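Local atomic coordinates of succinylglutamate desuccinylase (Vibrio parahaemolyticus, PDB entry 2BCO), a protein that probably hydrolyses N-succinylglutamate to succinate and glutamate, the last step of arginine breakdown through the succinyltransferase pathway, using one zinc ion per subunit. Residues 188-193 / 216-221; 180-185 / 257-262; 166-171 / 310-315; 74-79 / 236-241. One frame throughout, in Å; residues are numbered along the deposited sequence.

Contact 1: 188-193 / 216-221; sequences AHIEAV and LTMELG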
loop_
_atom_site.group_PDB
_atom_site.type_symbol
_atom_site.label_atom_id
_atom_site.label_comp_id
_atom_site.label_asym_id
_atom_site.label_seq_id
_atom_site.Cartn_x
_atom_site.Cartn_y
_atom_site.Cartn_z
ATOM N N ALA A 188 -8.225 7.101 -9.711
ATOM C CA ALA A 188 -8.742 6.189 -8.690
ATOM C C ALA A 188 -9.577 6.912 -7.658
ATOM O O ALA A 188 -10.252 6.277 -6.859
ATOM C CB ALA A 188 -7.596 5.458 -7.996
ATOM N N HIS A 189 -9.524 8.238 -7.674
ATOM C CA HIS A 189 -10.283 9.052 -6.734
ATOM C C HIS A 189 -9.747 8.970 -5.309
ATOM O O HIS A 189 -10.499 9.142 -4.347
ATOM C CB HIS A 189 -11.761 8.655 -6.750
ATOM C CG HIS A 189 -12.508 9.144 -7.950
ATOM N ND1 HIS A 189 -11.871 9.581 -9.096
ATOM C CD2 HIS A 189 -13.835 9.245 -8.202
ATOM C CE1 HIS A 189 -12.771 9.925 -9.994
ATOM N NE2 HIS A 189 -13.974 9.731 -9.479
ATOM N N ILE A 190 -8.446 8.708 -5.179
ATOM C CA ILE A 190 -7.811 8.644 -3.867
ATOM C C ILE A 190 -7.774 10.097 -3.404
ATOM O O ILE A 190 -7.167 10.956 -4.043
ATOM C CB ILE A 190 -6.385 8.068 -3.967
ATOM C CG1 ILE A 190 -6.457 6.667 -4.582
ATOM C CG2 ILE A 190 -5.745 7.993 -2.586
ATOM C CD1 ILE A 190 -7.147 5.623 -3.666
ATOM N N GLU A 191 -8.452 10.368 -2.300
ATOM C CA GLU A 191 -8.570 11.720 -1.780
ATOM C C GLU A 191 -7.292 12.470 -1.452
ATOM O O GLU A 191 -7.242 13.687 -1.603
ATOM C CB GLU A 191 -9.498 11.699 -0.570
ATOM C CG GLU A 191 -10.886 11.180 -0.927
ATOM C CD GLU A 191 -11.761 10.962 0.285
ATOM O OE1 GLU A 191 -11.880 11.900 1.102
ATOM O OE2 GLU A 191 -12.340 9.858 0.418
ATOM N N ALA A 192 -6.259 11.761 -1.009
ATOM C CA ALA A 192 -5.016 12.430 -0.669
ATOM C C ALA A 192 -3.802 11.517 -0.738
ATOM O O ALA A 192 -3.920 10.295 -0.598
ATOM C CB ALA A 192 -5.123 13.032 0.721
ATOM N N VAL A 193 -2.639 12.125 -0.977
ATOM C CA VAL A 193 -1.385 11.386 -1.020
ATOM C C VAL A 193 -0.375 12.077 -0.113
ATOM O O VAL A 193 -0.164 13.282 -0.210
ATOM C CB VAL A 193 -0.784 11.311 -2.435
ATOM C CG1 VAL A 193 0.411 10.359 -2.434
ATOM C CG2 VAL A 193 -1.838 10.831 -3.420
ATOM N N LEU A 216 3.412 2.766 -3.868
ATOM C CA LEU A 216 2.554 3.422 -2.906
ATOM C C LEU A 216 2.024 2.418 -1.918
ATOM O O LEU A 216 1.915 1.227 -2.206
ATOM C CB LEU A 216 1.334 4.056 -3.584
ATOM C CG LEU A 216 1.422 5.100 -4.693
ATOM C CD1 LEU A 216 0.056 5.177 -5.383
ATOM C CD2 LEU A 216 1.827 6.452 -4.111
ATOM N N THR A 217 1.682 2.922 -0.747
ATOM C CA THR A 217 1.031 2.120 0.266
ATOM C C THR A 217 -0.324 2.814 0.204
ATOM O O THR A 217 -0.416 4.018 0.440
ATOM C CB THR A 217 1.654 2.317 1.644
ATOM O OG1 THR A 217 2.995 1.819 1.621
ATOM C CG2 THR A 217 0.844 1.561 2.703
HETATM N N MSE A 218 -1.366 2.079 -0.151
HETATM C CA MSE A 218 -2.688 2.682 -0.263
HETATM C C MSE A 218 -3.656 2.267 0.850
HETATM O O MSE A 218 -3.888 1.079 1.076
HETATM C CB MSE A 218 -3.278 2.350 -1.644
HETATM C CG MSE A 218 -2.391 2.810 -2.802
HETATM SE SE MSE A 218 -3.009 2.298 -4.567
HETATM C CE MSE A 218 -4.103 3.850 -4.926
ATOM N N GLU A 219 -4.205 3.256 1.550
ATOM C CA GLU A 219 -5.165 3.017 2.628
ATOM C C GLU A 219 -6.579 3.055 2.036
ATOM O O GLU A 219 -7.154 4.130 1.829
ATOM C CB GLU A 219 -5.035 4.095 3.700
ATOM C CG GLU A 219 -3.630 4.305 4.245
ATOM C CD GLU A 219 -3.085 3.103 5.011
ATOM O OE1 GLU A 219 -3.844 2.461 5.767
ATOM O OE2 GLU A 219 -1.883 2.815 4.872
ATOM N N LEU A 220 -7.123 1.871 1.766
ATOM C CA LEU A 220 -8.449 1.714 1.176
ATOM C C LEU A 220 -9.518 1.380 2.209
ATOM O O LEU A 220 -9.726 0.213 2.556
ATOM C CB LEU A 220 -8.423 0.601 0.128
ATOM C CG LEU A 220 -7.792 0.859 -1.236
ATOM C CD1 LEU A 220 -6.693 1.886 -1.131
ATOM C CD2 LEU A 220 -7.278 -0.452 -1.809
ATOM N N GLY A 221 -10.204 2.399 2.696
ATOM C CA GLY A 221 -11.247 2.154 3.662
ATOM C C GLY A 221 -10.730 1.729 5.021
ATOM O O GLY A 221 -9.589 2.007 5.384
#

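Contact 2: 180-185 / 257-262; sequences ALVDFL and CIKYRV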
loop_
_atom_site.group_PDB
_atom_site.type_symbol
_atom_site.label_atom_id
_atom_site.label_comp_id
_atom_site.label_asym_id
_atom_site.label_seq_id
_atom_site.Cartn_x
_atom_site.Cartn_y
_atom_site.Cartn_z
ATOM N N ALA A 180 2.507 9.286 -14.385
ATOM C CA ALA A 180 1.559 8.181 -14.497
ATOM C C ALA A 180 1.010 7.776 -13.134
ATOM O O ALA A 180 -0.192 7.544 -12.994
ATOM C CB ALA A 180 2.218 6.995 -15.170
ATOM N N LEU A 181 1.883 7.696 -12.129
ATOM C CA LEU A 181 1.442 7.324 -10.785
ATOM C C LEU A 181 0.422 8.312 -10.237
ATOM O O LEU A 181 -0.590 7.902 -9.675
ATOM C CB LEU A 181 2.622 7.248 -9.817
ATOM C CG LEU A 181 2.209 6.825 -8.399
ATOM C CD1 LEU A 181 1.789 5.348 -8.411
ATOM C CD2 LEU A 181 3.340 7.041 -7.431
ATOM N N VAL A 182 0.699 9.605 -10.393
ATOM C CA VAL A 182 -0.196 10.661 -9.921
ATOM C C VAL A 182 -1.509 10.628 -10.692
ATOM O O VAL A 182 -2.577 10.779 -10.106
ATOM C CB VAL A 182 0.456 12.058 -10.064
ATOM C CG1 VAL A 182 -0.577 13.157 -9.820
ATOM C CG2 VAL A 182 1.589 12.193 -9.060
ATOM N N ASP A 183 -1.433 10.432 -12.004
ATOM C CA ASP A 183 -2.648 10.339 -12.807
ATOM C C ASP A 183 -3.487 9.169 -12.293
ATOM O O ASP A 183 -4.716 9.230 -12.304
ATOM C CB ASP A 183 -2.317 10.099 -14.289
ATOM C CG ASP A 183 -1.947 11.373 -15.023
ATOM O OD1 ASP A 183 -1.491 11.270 -16.188
ATOM O OD2 ASP A 183 -2.113 12.473 -14.443
ATOM N N PHE A 184 -2.810 8.102 -11.863
ATOM C CA PHE A 184 -3.496 6.918 -11.349
ATOM C C PHE A 184 -4.252 7.279 -10.089
ATOM O O PHE A 184 -5.418 6.920 -9.943
ATOM C CB PHE A 184 -2.505 5.790 -11.030
ATOM C CG PHE A 184 -3.138 4.597 -10.350
ATOM C CD1 PHE A 184 -4.094 3.823 -11.009
ATOM C CD2 PHE A 184 -2.823 4.281 -9.034
ATOM C CE1 PHE A 184 -4.721 2.744 -10.361
ATOM C CE2 PHE A 184 -3.447 3.200 -8.371
ATOM C CZ PHE A 184 -4.400 2.440 -9.039
ATOM N N LEU A 185 -3.581 7.991 -9.181
ATOM C CA LEU A 185 -4.195 8.419 -7.928
ATOM C C LEU A 185 -5.475 9.196 -8.215
ATOM O O LEU A 185 -6.514 8.937 -7.608
ATOM C CB LEU A 185 -3.257 9.338 -7.129
ATOM C CG LEU A 185 -2.174 8.843 -6.148
ATOM C CD1 LEU A 185 -2.756 7.819 -5.182
ATOM C CD2 LEU A 185 -1.022 8.246 -6.909
ATOM N N CYS A 257 -5.785 14.885 -6.373
ATOM C CA CYS A 257 -5.879 14.457 -4.984
ATOM C C CYS A 257 -5.113 15.498 -4.171
ATOM O O CYS A 257 -4.248 16.194 -4.704
ATOM C CB CYS A 257 -5.243 13.073 -4.803
ATOM S SG CYS A 257 -3.506 12.956 -5.292
ATOM N N ILE A 258 -5.437 15.625 -2.892
ATOM C CA ILE A 258 -4.734 16.581 -2.054
ATOM C C ILE A 258 -3.310 16.056 -1.817
ATOM O O ILE A 258 -3.117 14.861 -1.576
ATOM C CB ILE A 258 -5.470 16.766 -0.714
ATOM C CG1 ILE A 258 -6.882 17.308 -0.985
ATOM C CG2 ILE A 258 -4.697 17.727 0.196
ATOM C CD1 ILE A 258 -7.802 17.215 0.207
ATOM N N LYS A 259 -2.323 16.942 -1.913
ATOM C CA LYS A 259 -0.930 16.556 -1.717
ATOM C C LYS A 259 -0.475 17.060 -0.347
ATOM O O LYS A 259 -0.645 18.239 -0.019
ATOM C CB LYS A 259 -0.041 17.173 -2.807
ATOM C CG LYS A 259 -0.549 17.037 -4.252
ATOM C CD LYS A 259 -0.596 15.583 -4.725
ATOM C CE LYS A 259 -0.935 15.484 -6.215
ATOM N NZ LYS A 259 -2.246 16.112 -6.565
ATOM N N TYR A 260 0.096 16.164 0.452
ATOM C CA TYR A 260 0.573 16.515 1.787
ATOM C C TYR A 260 2.074 16.288 1.865
ATOM O O TYR A 260 2.628 15.526 1.088
ATOM C CB TYR A 260 -0.102 15.643 2.854
ATOM C CG TYR A 260 -1.546 15.984 3.156
ATOM C CD1 TYR A 260 -1.873 17.036 4.014
ATOM C CD2 TYR A 260 -2.584 15.256 2.588
ATOM C CE1 TYR A 260 -3.206 17.356 4.296
ATOM C CE2 TYR A 260 -3.918 15.566 2.865
ATOM C CZ TYR A 260 -4.221 16.614 3.717
ATOM O OH TYR A 260 -5.538 16.914 3.993
ATOM N N ARG A 261 2.725 16.972 2.797
ATOM C CA ARG A 261 4.157 16.810 3.022
ATOM C C ARG A 261 4.290 16.682 4.530
ATOM O O ARG A 261 3.381 17.065 5.267
ATOM C CB ARG A 261 4.959 18.025 2.524
ATOM C CG ARG A 261 4.839 19.294 3.370
ATOM C CD ARG A 261 5.778 20.394 2.844
ATOM N NE ARG A 261 5.571 21.693 3.489
ATOM C CZ ARG A 261 5.956 21.998 4.723
ATOM N NH1 ARG A 261 6.581 21.102 5.471
ATOM N NH2 ARG A 261 5.708 23.206 5.214
ATOM N N VAL A 262 5.411 16.154 4.999
ATOM C CA VAL A 262 5.595 16.005 6.435
ATOM C C VAL A 262 6.098 17.288 7.107
ATOM O O VAL A 262 7.248 17.684 6.926
ATOM C CB VAL A 262 6.571 14.852 6.734
ATOM C CG1 VAL A 262 6.797 14.729 8.239
ATOM C CG2 VAL A 262 6.017 13.555 6.152
#

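Contact 3: 166-171 / 310-315; sequences FAVSPK and IVFPNR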
loop_
_atom_site.group_PDB
_atom_site.type_symbol
_atom_site.label_atom_id
_atom_site.label_comp_id
_atom_site.label_asym_id
_atom_site.label_seq_id
_atom_site.Cartn_x
_atom_site.Cartn_y
_atom_site.Cartn_z
ATOM N N PHE A 166 -6.543 7.305 0.939
ATOM C CA PHE A 166 -5.347 8.124 0.830
ATOM C C PHE A 166 -4.162 7.207 0.604
ATOM O O PHE A 166 -4.271 5.999 0.792
ATOM C CB PHE A 166 -5.157 9.038 2.060
ATOM C CG PHE A 166 -4.714 8.336 3.319
ATOM C CD1 PHE A 166 -3.359 8.170 3.600
ATOM C CD2 PHE A 166 -5.644 7.935 4.277
ATOM C CE1 PHE A 166 -2.933 7.622 4.819
ATOM C CE2 PHE A 166 -5.225 7.384 5.503
ATOM C CZ PHE A 166 -3.864 7.233 5.771
ATOM N N ALA A 167 -3.036 7.771 0.180
ATOM C CA ALA A 167 -1.859 6.965 -0.100
ATOM C C ALA A 167 -0.596 7.602 0.440
ATOM O O ALA A 167 -0.554 8.804 0.726
ATOM C CB ALA A 167 -1.730 6.747 -1.609
ATOM N N VAL A 168 0.438 6.783 0.565
ATOM C CA VAL A 168 1.724 7.234 1.058
ATOM C C VAL A 168 2.808 6.887 0.045
ATOM O O VAL A 168 2.973 5.723 -0.321
ATOM C CB VAL A 168 2.062 6.574 2.411
ATOM C CG1 VAL A 168 3.445 6.993 2.858
ATOM C CG2 VAL A 168 1.029 6.967 3.450
ATOM N N SER A 169 3.528 7.907 -0.415
ATOM C CA SER A 169 4.607 7.725 -1.382
ATOM C C SER A 169 5.949 7.705 -0.640
ATOM O O SER A 169 6.328 8.695 -0.010
ATOM C CB SER A 169 4.597 8.866 -2.405
ATOM O OG SER A 169 5.671 8.729 -3.313
ATOM N N PRO A 170 6.687 6.582 -0.725
ATOM C CA PRO A 170 7.989 6.382 -0.073
ATOM C C PRO A 170 9.050 7.405 -0.453
ATOM O O PRO A 170 9.000 8.000 -1.530
ATOM C CB PRO A 170 8.393 4.974 -0.513
ATOM C CG PRO A 170 7.100 4.319 -0.825
ATOM C CD PRO A 170 6.364 5.415 -1.559
ATOM N N LYS A 171 10.009 7.571 0.451
ATOM C CA LYS A 171 11.123 8.486 0.280
ATOM C C LYS A 171 12.351 7.726 -0.189
ATOM O O LYS A 171 12.843 6.841 0.509
ATOM C CB LYS A 171 11.449 9.187 1.603
ATOM C CG LYS A 171 12.611 10.159 1.519
ATOM C CD LYS A 171 12.299 11.278 0.544
ATOM C CE LYS A 171 13.360 12.352 0.579
ATOM N NZ LYS A 171 12.975 13.493 -0.303
ATOM N N ILE A 310 -2.456 15.610 12.324
ATOM C CA ILE A 310 -1.703 14.466 12.794
ATOM C C ILE A 310 -2.084 13.218 12.007
ATOM O O ILE A 310 -3.253 13.017 11.694
ATOM C CB ILE A 310 -1.938 14.258 14.310
ATOM C CG1 ILE A 310 -0.956 13.220 14.848
ATOM C CG2 ILE A 310 -3.378 13.838 14.575
ATOM C CD1 ILE A 310 -0.799 13.293 16.352
ATOM N N VAL A 311 -1.091 12.393 11.678
ATOM C CA VAL A 311 -1.316 11.154 10.927
ATOM C C VAL A 311 -0.567 9.976 11.565
ATOM O O VAL A 311 0.579 10.120 11.988
ATOM C CB VAL A 311 -0.838 11.306 9.453
ATOM C CG1 VAL A 311 -1.037 10.010 8.705
ATOM C CG2 VAL A 311 -1.600 12.417 8.764
ATOM N N PHE A 312 -1.209 8.810 11.631
ATOM C CA PHE A 312 -0.575 7.618 12.215
ATOM C C PHE A 312 -0.131 7.830 13.664
ATOM O O PHE A 312 1.050 7.706 13.981
ATOM C CB PHE A 312 0.661 7.196 11.399
ATOM C CG PHE A 312 0.388 6.954 9.939
ATOM C CD1 PHE A 312 1.234 7.478 8.967
ATOM C CD2 PHE A 312 -0.712 6.203 9.532
ATOM C CE1 PHE A 312 0.998 7.243 7.605
ATOM C CE2 PHE A 312 -0.960 5.960 8.175
ATOM C CZ PHE A 312 -0.109 6.484 7.209
ATOM N N PRO A 313 -1.063 8.164 14.563
ATOM C CA PRO A 313 -0.653 8.365 15.960
ATOM C C PRO A 313 -0.527 7.013 16.658
ATOM O O PRO A 313 -1.325 6.115 16.414
ATOM C CB PRO A 313 -1.802 9.181 16.558
ATOM C CG PRO A 313 -2.538 9.731 15.360
ATOM C CD PRO A 313 -2.441 8.627 14.349
ATOM N N ASN A 314 0.470 6.869 17.523
ATOM C CA ASN A 314 0.663 5.615 18.253
ATOM C C ASN A 314 1.423 5.886 19.549
ATOM O O ASN A 314 2.636 6.093 19.531
ATOM C CB ASN A 314 1.439 4.611 17.395
ATOM C CG ASN A 314 1.364 3.198 17.941
ATOM O OD1 ASN A 314 1.487 2.975 19.150
ATOM N ND2 ASN A 314 1.172 2.232 17.049
ATOM N N ARG A 315 0.700 5.877 20.665
ATOM C CA ARG A 315 1.286 6.142 21.978
ATOM C C ARG A 315 2.025 4.944 22.579
ATOM O O ARG A 315 2.759 5.090 23.558
ATOM C CB ARG A 315 0.191 6.593 22.946
ATOM C CG ARG A 315 -0.887 5.543 23.223
ATOM C CD ARG A 315 -2.090 6.174 23.907
ATOM N NE ARG A 315 -3.124 5.209 24.258
ATOM C CZ ARG A 315 -3.019 4.322 25.245
ATOM N NH1 ARG A 315 -1.923 4.276 25.987
ATOM N NH2 ARG A 315 -4.013 3.486 25.493
#

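Contact 4: 74-79 / 236-241; sequences DSIIKD and AFDLAL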
loop_
_atom_site.group_PDB
_atom_site.type_symbol
_atom_site.label_atom_id
_atom_site.label_comp_id
_atom_site.label_asym_id
_atom_site.label_seq_id
_atom_site.Cartn_x
_atom_site.Cartn_y
_atom_site.Cartn_z
ATOM N N ASP A 74 -9.358 -10.571 -5.442
ATOM C CA ASP A 74 -9.997 -11.847 -5.727
ATOM C C ASP A 74 -10.953 -11.792 -6.920
ATOM O O ASP A 74 -11.025 -12.737 -7.704
ATOM C CB ASP A 74 -10.749 -12.346 -4.500
ATOM C CG ASP A 74 -11.334 -13.720 -4.705
ATOM O OD1 ASP A 74 -10.554 -14.683 -4.852
ATOM O OD2 ASP A 74 -12.578 -13.830 -4.728
ATOM N N SER A 75 -11.689 -10.692 -7.048
ATOM C CA SER A 75 -12.627 -10.513 -8.158
ATOM C C SER A 75 -11.896 -10.202 -9.467
ATOM O O SER A 75 -12.372 -10.554 -10.551
ATOM C CB SER A 75 -13.620 -9.395 -7.846
ATOM O OG SER A 75 -14.344 -9.687 -6.659
ATOM N N ILE A 76 -10.746 -9.539 -9.366
ATOM C CA ILE A 76 -9.954 -9.228 -10.552
ATOM C C ILE A 76 -9.373 -10.528 -11.114
ATOM O O ILE A 76 -9.362 -10.737 -12.328
ATOM C CB ILE A 76 -8.831 -8.203 -10.220
ATOM C CG1 ILE A 76 -9.447 -6.798 -10.158
ATOM C CG2 ILE A 76 -7.711 -8.253 -11.253
ATOM C CD1 ILE A 76 -8.540 -5.743 -9.601
ATOM N N ILE A 77 -8.909 -11.408 -10.231
ATOM C CA ILE A 77 -8.354 -12.688 -10.659
ATOM C C ILE A 77 -9.464 -13.488 -11.348
ATOM O O ILE A 77 -9.266 -14.078 -12.410
ATOM C CB ILE A 77 -7.828 -13.518 -9.457
ATOM C CG1 ILE A 77 -6.741 -12.743 -8.702
ATOM C CG2 ILE A 77 -7.317 -14.868 -9.944
ATOM C CD1 ILE A 77 -5.529 -12.423 -9.521
ATOM N N LYS A 78 -10.640 -13.495 -10.738
ATOM C CA LYS A 78 -11.774 -14.217 -11.289
ATOM C C LYS A 78 -12.167 -13.697 -12.673
ATOM O O LYS A 78 -12.512 -14.481 -13.559
ATOM C CB LYS A 78 -12.964 -14.116 -10.331
ATOM C CG LYS A 78 -14.181 -14.939 -10.731
ATOM C CD LYS A 78 -15.232 -14.920 -9.629
ATOM C CE LYS A 78 -14.682 -15.500 -8.325
ATOM N NZ LYS A 78 -15.668 -15.449 -7.209
ATOM N N ASP A 79 -12.107 -12.379 -12.862
ATOM C CA ASP A 79 -12.470 -11.793 -14.150
ATOM C C ASP A 79 -11.394 -12.017 -15.207
ATOM O O ASP A 79 -11.702 -12.178 -16.387
ATOM C CB ASP A 79 -12.771 -10.295 -14.000
ATOM C CG ASP A 79 -14.063 -10.034 -13.233
ATOM O OD1 ASP A 79 -14.867 -10.981 -13.074
ATOM O OD2 ASP A 79 -14.289 -8.886 -12.795
ATOM N N ALA A 236 -14.472 3.393 -7.421
ATOM C CA ALA A 236 -13.624 4.250 -8.247
ATOM C C ALA A 236 -12.190 3.718 -8.284
ATOM O O ALA A 236 -11.555 3.672 -9.334
ATOM C CB ALA A 236 -13.651 5.684 -7.714
ATOM N N PHE A 237 -11.676 3.318 -7.132
ATOM C CA PHE A 237 -10.333 2.780 -7.102
ATOM C C PHE A 237 -10.221 1.503 -7.936
ATOM O O PHE A 237 -9.291 1.345 -8.730
ATOM C CB PHE A 237 -9.905 2.458 -5.664
ATOM C CG PHE A 237 -8.722 1.544 -5.593
ATOM C CD1 PHE A 237 -7.436 2.038 -5.742
ATOM C CD2 PHE A 237 -8.898 0.169 -5.431
ATOM C CE1 PHE A 237 -6.340 1.181 -5.732
ATOM C CE2 PHE A 237 -7.809 -0.695 -5.422
ATOM C CZ PHE A 237 -6.528 -0.185 -5.573
ATOM N N ASP A 238 -11.154 0.581 -7.721
ATOM C CA ASP A 238 -11.148 -0.700 -8.419
ATOM C C ASP A 238 -11.189 -0.573 -9.939
ATOM O O ASP A 238 -10.545 -1.350 -10.650
ATOM C CB ASP A 238 -12.326 -1.554 -7.936
ATOM C CG ASP A 238 -12.384 -2.907 -8.610
ATOM O OD1 ASP A 238 -11.447 -3.705 -8.441
ATOM O OD2 ASP A 238 -13.373 -3.174 -9.315
ATOM N N LEU A 239 -11.953 0.403 -10.424
ATOM C CA LEU A 239 -12.092 0.661 -11.854
ATOM C C LEU A 239 -10.775 1.226 -12.378
ATOM O O LEU A 239 -10.308 0.860 -13.455
ATOM C CB LEU A 239 -13.221 1.667 -12.083
ATOM C CG LEU A 239 -13.970 1.651 -13.418
ATOM C CD1 LEU A 239 -15.080 2.695 -13.377
ATOM C CD2 LEU A 239 -13.026 1.937 -14.560
ATOM N N ALA A 240 -10.179 2.126 -11.605
ATOM C CA ALA A 240 -8.908 2.722 -11.993
ATOM C C ALA A 240 -7.850 1.614 -12.027
ATOM O O ALA A 240 -7.002 1.592 -12.912
ATOM C CB ALA A 240 -8.510 3.817 -11.006
ATOM N N LEU A 241 -7.917 0.687 -11.074
ATOM C CA LEU A 241 -6.963 -0.414 -11.029
ATOM C C LEU A 241 -7.188 -1.373 -12.193
ATOM O O LEU A 241 -6.233 -1.920 -12.748
ATOM C CB LEU A 241 -7.064 -1.165 -9.694
ATOM C CG LEU A 241 -6.148 -2.376 -9.496
ATOM C CD1 LEU A 241 -4.683 -1.970 -9.626
ATOM C CD2 LEU A 241 -6.410 -2.953 -8.130
#

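Contact 1: 188-193 / 216-221
The side chains of Ile190 and Met218 stand nearly perpendicular, and one methyl group makes the junction. CE of Met218, a selenomethionine here, reaches the CG1–CD1 arm of Ile190 and sits 3.7 Å from Ile190 CG1 and equally close to CD1. The bend at chi3 (90°) lets it do so: the chain runs straight to SE and then turns its end methyl toward the 188-193 segment. Phe184 and Phe237 from two helices also pack on Met218. Further along, Val193 CG1 and Leu216 CD2 meet loosely, at 4.5 Å. No hydrogen bond joins the two segments directly, because strand 165-169 runs between them and is bonded to both, to Ala192 on one flank and to Glu219 on the other. The turn into Ile190 comes from a Schellman motif at His189, which ends helix 179-188. Next to Met218, the carboxylate of Glu219, the predicted active-site residue, turns off from the 188-193 segment; Thr217 and Glu219 pack against the zinc ligand His155. A strand with helices packed on one side and the predicted active-site Glu219 on its other is consistent with the alpha/beta catalytic domain of the M14-like zinc hydrolases.

Contact 2: 180-185 / 257-262
Cys257 and Leu185 meet where the catalytic alpha/beta domain joins the barrel-sandwich hybrid domain of the AspA/AstE family: helix 179-188 lies in the part assigned to the first, and strand 258-267 in the part assigned to the second. Cys257 gives the largest share of the buried surface. Its SG stands between the backbone N and the carbonyl carbon (chi1 58°), a rotation that turns the sulfur toward the helix and places it 4.1 Å from Leu185 CB. The sulfur therefore meets the root of the leucine side chain, close to the helix backbone. Asp186, the next residue of the helix, accepts a hydrogen bond from Cys257 N through OD2, and this polar tie lies beside the apolar one. Val193 of strand 192-195 packs on both Leu185 and Cys257; that strand pairs in parallel with 258-267, Val193 bonding through its backbone to Ile258 and Tyr260. One turn back along the helix, Val182 brings CG1 to 4.3 Å from CE of Lys259, and Phe334 of strand 322-335 also packs on Val182. Lys259 offers the valine a methylene while its charged end goes elsewhere. Its chain folds back along its own strand, and NZ donates a 2.7 Å hydrogen bond to Cys257 O. The nitrogen arrives at a C=O...N angle of 142°, somewhat tilted from the carbonyl plane.

Contact 3: 166-171 / 310-315
Phe312 reaches from the 310-315 segment and presses the far end of its ring between Phe166 and Val168, both of which come from the opposite direction. Its CZ lies 3.9 Å from Phe166 CE1, and its CE2 is 4.0 Å from Phe166 CZ. Seen from Phe166 the approach is at the ring's edge, near its plane. Val168 meets the same end of Phe312 with a methyl, CG2 standing 4.0 Å from CZ and in the plane of the Phe312 ring. One face of that ring is occupied from within its own segment: Val311 CG1 sits 3.4 Å above the plane, over the centre. Strand 165-169 belongs to the zinc-dependent catalytic domain and strand 309-311 to the barrel-sandwich hybrid domain, so Phe312 carries packing across the domain interface, its side chain about 8 Å from the zinc ion at the nearest atoms. The backbone at Phe312 has left-handed helical angles (phi 58°, psi 59°), and the chain leaves its strand there; Asn283 OD1 holds the Phe312 N-H in this turn. Arg322 and Leu325 of strand 322-335 pack on the phenylalanine as well. Phe284, also from the hybrid-domain part, meets the Phe166 ring edge-to-face, while on the catalytic side backbone hydrogen bonds fix Phe166 to Glu219, the predicted active-site residue, and Val168 to Thr217.

Contact 4: 74-79 / 236-241
The carboxylate of Asp238 works in two directions at once: OD2 forms a salt bridge with NE of Arg242, one turn further along its helix, and OD1 lies against Ile76 of the other helix. There OD1 is 3.7 Å from Ile76 CD1 and 4.1 Å from CG1, a van der Waals touch as the two side chains run alongside one another, head to tail. Ile76 CD1 also meets Leu241 CD2, at 3.8 Å, the leucine lying across the isoleucine arm. The end of the isoleucine thus rests between Asp238 and Leu241, which lie three residues apart on helix 235-245. CB of Leu241 lies over the rim of one face of the Phe237 ring. Toward the strands, Ile76 packs on Phe93 of strand 90-95 and Phe237 on Met218 and Leu220 of strand 214-220. Asp79 OD2, 6.8 Å from Asp238 OD2, takes the NH1 end of the same Arg242. The arginine therefore binds an acid from each helix, which probably offsets the repulsion between the two carboxylates and lets helices 68-81 and 235-245 join through an ionic bridge beside a small apolar contact.

Overall arrangement
Contact 1 lies centrally and touches the other three. Backbone pairing links it to two of them, Val193 N to Ile258 O of contact 2 and Glu219 N to Phe166 O of contact 3, both at 2.8 Å. With contact 4 the meeting is packing alone, as where Ala188 CA lies 3.3 Å from Ala240 CB and Met218 CE rests on Phe237 CE1. Contact 1 holds the predicted active-site Glu219, and its Met218 side chain is about 9 Å from the zinc ion; the Phe166 side chain of contact 3 comes within about 3 Å of that of Glu219. Contacts 2 and 3 tie the catalytic domain to the hybrid domain. Contact 4, its centre 25 Å from that of contact 3, is remote from the zinc site.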